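Local coordinates for protein mannosephosphate isomerase, putative (PDB 1ZX5) that probably catalyses the interconversion of D-mannose 6-phosphate and D-fructose 6-phosphate with the help of zinc, at residues I85-H99 with P175-N189. Numbering follows the deposited sequence.
With LFR (beta-L-fructofuranose), chain B; GOL (glycerol), chain K; ACY (acetic acid), chain I.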
loop_
_atom_site.group_PDB
_atom_site.type_symbol
_atom_site.label_atom_id
_atom_site.label_comp_id
_atom_site.label_asym_id
_atom_site.label_seq_id
_atom_site.Cartn_x
_atom_site.Cartn_y
_atom_site.Cartn_z
ATOM N N ILE A 85 -9.395 0.799 -1.297
ATOM C CA ILE A 85 -7.946 0.775 -1.110
ATOM C C ILE A 85 -7.158 0.467 -2.381
ATOM O O ILE A 85 -7.695 -0.074 -3.360
ATOM C CB ILE A 85 -7.493 -0.243 0.025
ATOM C CG1 ILE A 85 -7.932 -1.683 -0.299
ATOM C CG2 ILE A 85 -7.996 0.194 1.421
ATOM C CD1 ILE A 85 -7.354 -2.767 0.675
ATOM N N LEU A 86 -5.868 0.790 -2.334
ATOM C CA LEU A 86 -4.922 0.356 -3.342
ATOM C C LEU A 86 -3.721 -0.251 -2.619
ATOM O O LEU A 86 -3.154 0.365 -1.707
ATOM C CB LEU A 86 -4.488 1.534 -4.239
ATOM C CG LEU A 86 -3.352 1.300 -5.253
ATOM C CD1 LEU A 86 -3.656 0.164 -6.239
ATOM C CD2 LEU A 86 -3.063 2.572 -6.020
ATOM N N VAL A 87 -3.344 -1.462 -3.024
ATOM C CA VAL A 87 -2.244 -2.174 -2.400
ATOM C C VAL A 87 -1.114 -2.279 -3.404
ATOM O O VAL A 87 -1.315 -2.757 -4.520
ATOM C CB VAL A 87 -2.672 -3.600 -1.910
ATOM C CG1 VAL A 87 -1.513 -4.308 -1.255
ATOM C CG2 VAL A 87 -3.850 -3.510 -0.937
ATOM N N ARG A 88 0.073 -1.829 -2.999
ATOM C CA ARG A 88 1.232 -1.823 -3.867
ATOM C C ARG A 88 2.486 -2.304 -3.160
ATOM O O ARG A 88 2.772 -1.856 -2.051
ATOM C CB ARG A 88 1.499 -0.409 -4.358
ATOM C CG ARG A 88 0.405 0.148 -5.220
ATOM C CD ARG A 88 0.835 1.457 -5.801
ATOM N NE ARG A 88 0.689 2.561 -4.867
ATOM C CZ ARG A 88 1.089 3.801 -5.128
ATOM N NH1 ARG A 88 1.684 4.091 -6.288
ATOM N NH2 ARG A 88 0.900 4.757 -4.229
ATOM N N LEU A 89 3.225 -3.209 -3.806
ATOM C CA LEU A 89 4.629 -3.415 -3.485
ATOM C C LEU A 89 5.414 -2.298 -4.159
ATOM O O LEU A 89 5.165 -1.991 -5.338
ATOM C CB LEU A 89 5.128 -4.785 -3.975
ATOM C CG LEU A 89 4.441 -6.019 -3.375
ATOM C CD1 LEU A 89 4.950 -7.283 -4.057
ATOM C CD2 LEU A 89 4.665 -6.062 -1.863
ATOM N N ILE A 90 6.338 -1.689 -3.409
ATOM C CA ILE A 90 7.161 -0.569 -3.903
ATOM C C ILE A 90 8.633 -0.879 -3.651
ATOM O O ILE A 90 9.029 -1.176 -2.527
ATOM C CB ILE A 90 6.821 0.780 -3.188
ATOM C CG1 ILE A 90 5.329 1.137 -3.301
ATOM C CG2 ILE A 90 7.773 1.936 -3.644
ATOM C CD1 ILE A 90 4.899 1.637 -4.639
ATOM N N ASP A 91 9.437 -0.808 -4.704
ATOM C CA ASP A 91 10.875 -0.986 -4.587
ATOM C C ASP A 91 11.554 0.358 -4.827
ATOM O O ASP A 91 11.927 0.688 -5.962
ATOM C CB ASP A 91 11.382 -2.048 -5.572
ATOM C CG ASP A 91 12.868 -2.350 -5.398
ATOM O OD1 ASP A 91 13.411 -2.035 -4.314
ATOM O OD2 ASP A 91 13.500 -2.898 -6.344
ATOM N N ALA A 92 11.671 1.148 -3.761
ATOM C CA ALA A 92 12.313 2.459 -3.849
ATOM C C ALA A 92 13.814 2.254 -3.695
ATOM O O ALA A 92 14.392 2.552 -2.650
ATOM C CB ALA A 92 11.745 3.421 -2.782
ATOM N N ALA A 93 14.441 1.708 -4.734
ATOM C CA ALA A 93 15.830 1.276 -4.638
ATOM C C ALA A 93 16.774 2.481 -4.703
ATOM O O ALA A 93 17.652 2.623 -3.865
ATOM C CB ALA A 93 16.165 0.224 -5.722
ATOM N N SER A 94 16.576 3.337 -5.699
ATOM C CA SER A 94 17.181 4.659 -5.738
ATOM C C SER A 94 16.277 5.591 -4.962
ATOM O O SER A 94 15.086 5.314 -4.836
ATOM C CB SER A 94 17.264 5.166 -7.170
ATOM O OG SER A 94 18.051 4.287 -7.915
ATOM N N PRO A 95 16.832 6.710 -4.452
ATOM C CA PRO A 95 15.981 7.623 -3.688
ATOM C C PRO A 95 14.848 8.227 -4.532
ATOM O O PRO A 95 15.069 8.679 -5.666
ATOM C CB PRO A 95 16.955 8.714 -3.208
ATOM C CG PRO A 95 18.166 8.575 -4.057
ATOM C CD PRO A 95 18.231 7.173 -4.539
ATOM N N THR A 96 13.638 8.205 -3.982
ATOM C CA THR A 96 12.511 8.918 -4.576
ATOM C C THR A 96 12.629 10.400 -4.183
ATOM O O THR A 96 13.274 10.725 -3.186
ATOM C CB THR A 96 11.156 8.296 -4.139
ATOM O OG1 THR A 96 11.051 8.277 -2.705
ATOM C CG2 THR A 96 11.013 6.833 -4.674
ATOM N N GLN A 97 12.047 11.294 -4.984
ATOM C CA GLN A 97 11.940 12.694 -4.610
ATOM C C GLN A 97 10.876 12.843 -3.518
ATOM O O GLN A 97 9.940 12.030 -3.427
ATOM C CB GLN A 97 11.631 13.572 -5.839
ATOM C CG GLN A 97 11.405 15.090 -5.571
ATOM C CD GLN A 97 12.611 15.834 -4.958
ATOM O OE1 GLN A 97 12.808 15.841 -3.739
ATOM N NE2 GLN A 97 13.389 16.493 -5.809
ATOM N N VAL A 98 11.045 13.859 -2.675
ATOM C CA VAL A 98 10.062 14.168 -1.647
ATOM C C VAL A 98 8.729 14.540 -2.304
ATOM O O VAL A 98 8.680 15.281 -3.282
ATOM C CB VAL A 98 10.542 15.300 -0.698
ATOM C CG1 VAL A 98 9.460 15.654 0.314
ATOM C CG2 VAL A 98 11.834 14.880 0.037
ATOM N N HIS A 99 7.655 13.978 -1.769
ATOM C CA HIS A 99 6.320 14.257 -2.257
ATOM C C HIS A 99 5.349 14.270 -1.081
ATOM O O HIS A 99 5.734 13.981 0.052
ATOM C CB HIS A 99 5.907 13.258 -3.352
ATOM C CG HIS A 99 6.114 11.821 -2.983
ATOM N ND1 HIS A 99 7.367 11.246 -2.880
ATOM C CD2 HIS A 99 5.225 10.828 -2.737
ATOM C CE1 HIS A 99 7.242 9.973 -2.552
ATOM N NE2 HIS A 99 5.954 9.692 -2.462
ATOM N N PRO A 175 5.174 15.311 4.183
ATOM C CA PRO A 175 6.182 15.073 3.145
ATOM C C PRO A 175 6.938 13.767 3.427
ATOM O O PRO A 175 7.209 13.442 4.598
ATOM C CB PRO A 175 7.119 16.273 3.281
ATOM C CG PRO A 175 6.998 16.666 4.731
ATOM C CD PRO A 175 5.563 16.408 5.091
ATOM N N HIS A 176 7.266 13.020 2.375
ATOM C CA HIS A 176 7.893 11.729 2.564
ATOM C C HIS A 176 8.645 11.272 1.318
ATOM O O HIS A 176 8.456 11.819 0.231
ATOM C CB HIS A 176 6.853 10.680 3.012
ATOM C CG HIS A 176 5.813 10.380 1.975
ATOM N ND1 HIS A 176 4.713 11.186 1.762
ATOM C CD2 HIS A 176 5.709 9.362 1.090
ATOM C CE1 HIS A 176 3.979 10.677 0.788
ATOM N NE2 HIS A 176 4.563 9.572 0.362
ATOM N N ALA A 177 9.511 10.277 1.519
ATOM C CA ALA A 177 10.360 9.686 0.497
ATOM C C ALA A 177 10.968 8.406 1.083
ATOM O O ALA A 177 10.801 8.098 2.279
ATOM C CB ALA A 177 11.469 10.663 0.068
ATOM N N GLY A 178 11.678 7.666 0.236
ATOM C CA GLY A 178 12.365 6.451 0.651
ATOM C C GLY A 178 13.626 6.265 -0.163
ATOM O O GLY A 178 13.775 6.865 -1.223
ATOM N N GLU A 179 14.533 5.432 0.336
ATOM C CA GLU A 179 15.791 5.151 -0.345
ATOM C C GLU A 179 16.271 3.761 0.051
ATOM O O GLU A 179 16.395 3.462 1.237
ATOM C CB GLU A 179 16.837 6.207 0.028
ATOM C CG GLU A 179 18.171 6.032 -0.640
ATOM C CD GLU A 179 19.156 7.148 -0.271
ATOM O OE1 GLU A 179 19.322 7.461 0.935
ATOM O OE2 GLU A 179 19.770 7.719 -1.202
ATOM N N GLY A 180 16.542 2.922 -0.944
ATOM C CA GLY A 180 16.996 1.560 -0.707
ATOM C C GLY A 180 15.973 0.779 0.101
ATOM O O GLY A 180 16.334 -0.073 0.914
ATOM N N LEU A 181 14.700 1.078 -0.140
ATOM C CA LEU A 181 13.608 0.653 0.716
ATOM C C LEU A 181 12.584 -0.191 -0.033
ATOM O O LEU A 181 12.045 0.246 -1.060
ATOM C CB LEU A 181 12.917 1.882 1.319
ATOM C CG LEU A 181 12.035 1.662 2.547
ATOM C CD1 LEU A 181 12.877 1.353 3.790
ATOM C CD2 LEU A 181 11.145 2.887 2.762
ATOM N N ARG A 182 12.329 -1.391 0.495
ATOM C CA ARG A 182 11.322 -2.307 -0.041
ATOM C C ARG A 182 10.125 -2.272 0.889
ATOM O O ARG A 182 10.261 -2.476 2.091
ATOM C CB ARG A 182 11.865 -3.732 -0.100
ATOM C CG ARG A 182 13.093 -3.873 -0.973
ATOM C CD ARG A 182 13.773 -5.185 -0.713
ATOM N NE ARG A 182 14.914 -5.361 -1.599
ATOM C CZ ARG A 182 15.699 -6.440 -1.606
ATOM N NH1 ARG A 182 15.479 -7.443 -0.765
ATOM N NH2 ARG A 182 16.711 -6.517 -2.454
ATOM N N VAL A 183 8.945 -2.027 0.329
ATOM C CA VAL A 183 7.801 -1.677 1.170
ATOM C C VAL A 183 6.473 -2.122 0.541
ATOM O O VAL A 183 6.310 -2.140 -0.697
ATOM C CB VAL A 183 7.859 -0.134 1.580
ATOM C CG1 VAL A 183 8.175 0.740 0.399
ATOM C CG2 VAL A 183 6.583 0.348 2.273
ATOM N N LEU A 184 5.559 -2.555 1.404
ATOM C CA LEU A 184 4.173 -2.760 1.047
ATOM C C LEU A 184 3.422 -1.501 1.467
ATOM O O LEU A 184 3.445 -1.133 2.648
ATOM C CB LEU A 184 3.640 -3.981 1.801
ATOM C CG LEU A 184 2.147 -4.336 1.691
ATOM C CD1 LEU A 184 1.781 -4.682 0.250
ATOM C CD2 LEU A 184 1.808 -5.494 2.599
ATOM N N GLU A 185 2.749 -0.846 0.521
ATOM C CA GLU A 185 2.005 0.391 0.812
ATOM C C GLU A 185 0.503 0.220 0.575
ATOM O O GLU A 185 0.056 0.064 -0.567
ATOM C CB GLU A 185 2.570 1.594 0.006
ATOM C CG GLU A 185 4.042 1.892 0.314
ATOM C CD GLU A 185 4.613 3.155 -0.338
ATOM O OE1 GLU A 185 3.846 4.020 -0.827
ATOM O OE2 GLU A 185 5.860 3.279 -0.337
ATOM N N VAL A 186 -0.270 0.243 1.658
ATOM C CA VAL A 186 -1.715 0.156 1.567
ATOM C C VAL A 186 -2.234 1.582 1.693
ATOM O O VAL A 186 -1.998 2.244 2.711
ATOM C CB VAL A 186 -2.329 -0.748 2.675
ATOM C CG1 VAL A 186 -3.848 -0.877 2.476
ATOM C CG2 VAL A 186 -1.661 -2.113 2.678
ATOM N N SER A 187 -2.922 2.071 0.659
ATOM C CA SER A 187 -3.449 3.427 0.697
ATOM C C SER A 187 -4.911 3.481 0.287
ATOM O O SER A 187 -5.486 2.472 -0.113
ATOM C CB SER A 187 -2.630 4.342 -0.200
ATOM O OG SER A 187 -2.780 3.978 -1.567
ATOM N N SER A 188 -5.507 4.668 0.410
ATOM C CA SER A 188 -6.749 4.997 -0.290
ATOM C C SER A 188 -6.606 4.610 -1.757
ATOM O O SER A 188 -5.489 4.515 -2.286
ATOM C CB SER A 188 -7.031 6.500 -0.213
ATOM O OG SER A 188 -6.858 6.982 1.112
ATOM N N ASN A 189 -7.740 4.388 -2.410
ATOM C CA ASN A 189 -7.739 4.090 -3.827
ATOM C C ASN A 189 -7.533 5.378 -4.643
ATOM O O ASN A 189 -8.444 5.865 -5.315
ATOM C CB ASN A 189 -9.033 3.366 -4.232
ATOM C CG ASN A 189 -8.983 2.868 -5.659
ATOM O OD1 ASN A 189 -7.893 2.651 -6.212
ATOM N ND2 ASN A 189 -10.152 2.689 -6.272
HETATM C C1 LFR B . 16.033 14.944 -3.600
HETATM C C2 LFR B . 16.384 13.505 -4.020
HETATM C C3 LFR B . 15.914 13.240 -5.455
HETATM C C4 LFR B . 17.149 12.994 -6.292
HETATM C C5 LFR B . 18.338 13.104 -5.342
HETATM C C6 LFR B . 19.172 11.823 -5.339
HETATM O O1 LFR B . 15.084 15.029 -2.526
HETATM O O2 LFR B . 15.817 12.517 -3.128
HETATM O O3 LFR B . 15.101 12.075 -5.554
HETATM O O4 LFR B . 17.198 13.999 -7.308
HETATM O O5 LFR B . 17.821 13.390 -4.028
HETATM O O6 LFR B . 20.504 12.023 -4.837
HETATM C C1 GOL K . 5.910 5.868 -4.493
HETATM O O1 GOL K . 6.949 6.801 -4.768
HETATM C C2 GOL K . 4.708 6.523 -3.796
HETATM O O2 GOL K . 3.574 5.681 -3.905
HETATM C C3 GOL K . 5.002 6.791 -2.317
HETATM O O3 GOL K . 3.975 7.528 -1.671
HETATM C C ACY I . 8.292 5.889 -1.347
HETATM O O ACY I . 8.621 6.955 -1.933
HETATM O OXT ACY I . 7.161 5.379 -1.421
HETATM C CH3 ACY I . 9.288 5.149 -0.502
HETATM O O HOH W 1 -7.454 -0.177 -6.101
HETATM O O HOH W 2 -0.842 2.057 -2.260
#
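Leu-86, Arg-88, Ile-90 and Ala-92 exchange paired backbone hydrogen bonds with Ser-187, Glu-185, Val-183 and Leu-181, so strands 85-92 and 181-188 run antiparallel at 160° until a G1 bulge at Gly-180 and Leu-181, opposite Ala-92, breaks the regular pairing. Thr-96 N to Gly-178 O then links the loop, and one further bridge, offset by two residues, joins His-99 and His-176.

On the face carrying Val-87, Leu-89 and Leu-184, Val-87 CG1 and Leu-89 CD2 both touch Leu-184 CD1, the former at 3.6 Å. On the other, a water accepts from Arg-88 NE in the guanidinium plane and donates to Glu-185 O and Ser-187 OG, while Arg-88 NH1 reaches Glu-38 in a salt bridge. Thr-96 OG1 is doubly engaged, accepting from Gly-178 N at 3.1 Å. The same Thr-96 OG1 donates to acetic acid O at 2.9 Å. Gln-97 points away from 175-189, and its OE1 accepts from fructofuranose O1 at 2.7 Å.

His-99 is turned inward with CG between its backbone N and carbonyl carbon (chi1 50°), and ND1 donates to Gln-97 O at 2.7 Å, nearly in the ring plane, which fixes the ring's rotation. The rings of His-99 and His-176 meet obliquely, planes 59° apart. Glycerol O3 gives a weak hydrogen bond to His-99 NE2 and shares a second, of undecided direction, with His-176 NE2. A leucine at His-99 would probably leave Gln-97 O without this donor and the glycerol hydroxyl with His-176 alone. Glycerol, probably from the crystallisation liquor, sits where the two imidazoles converge in this cupin-family fold, consistent with the zinc site expected of the family.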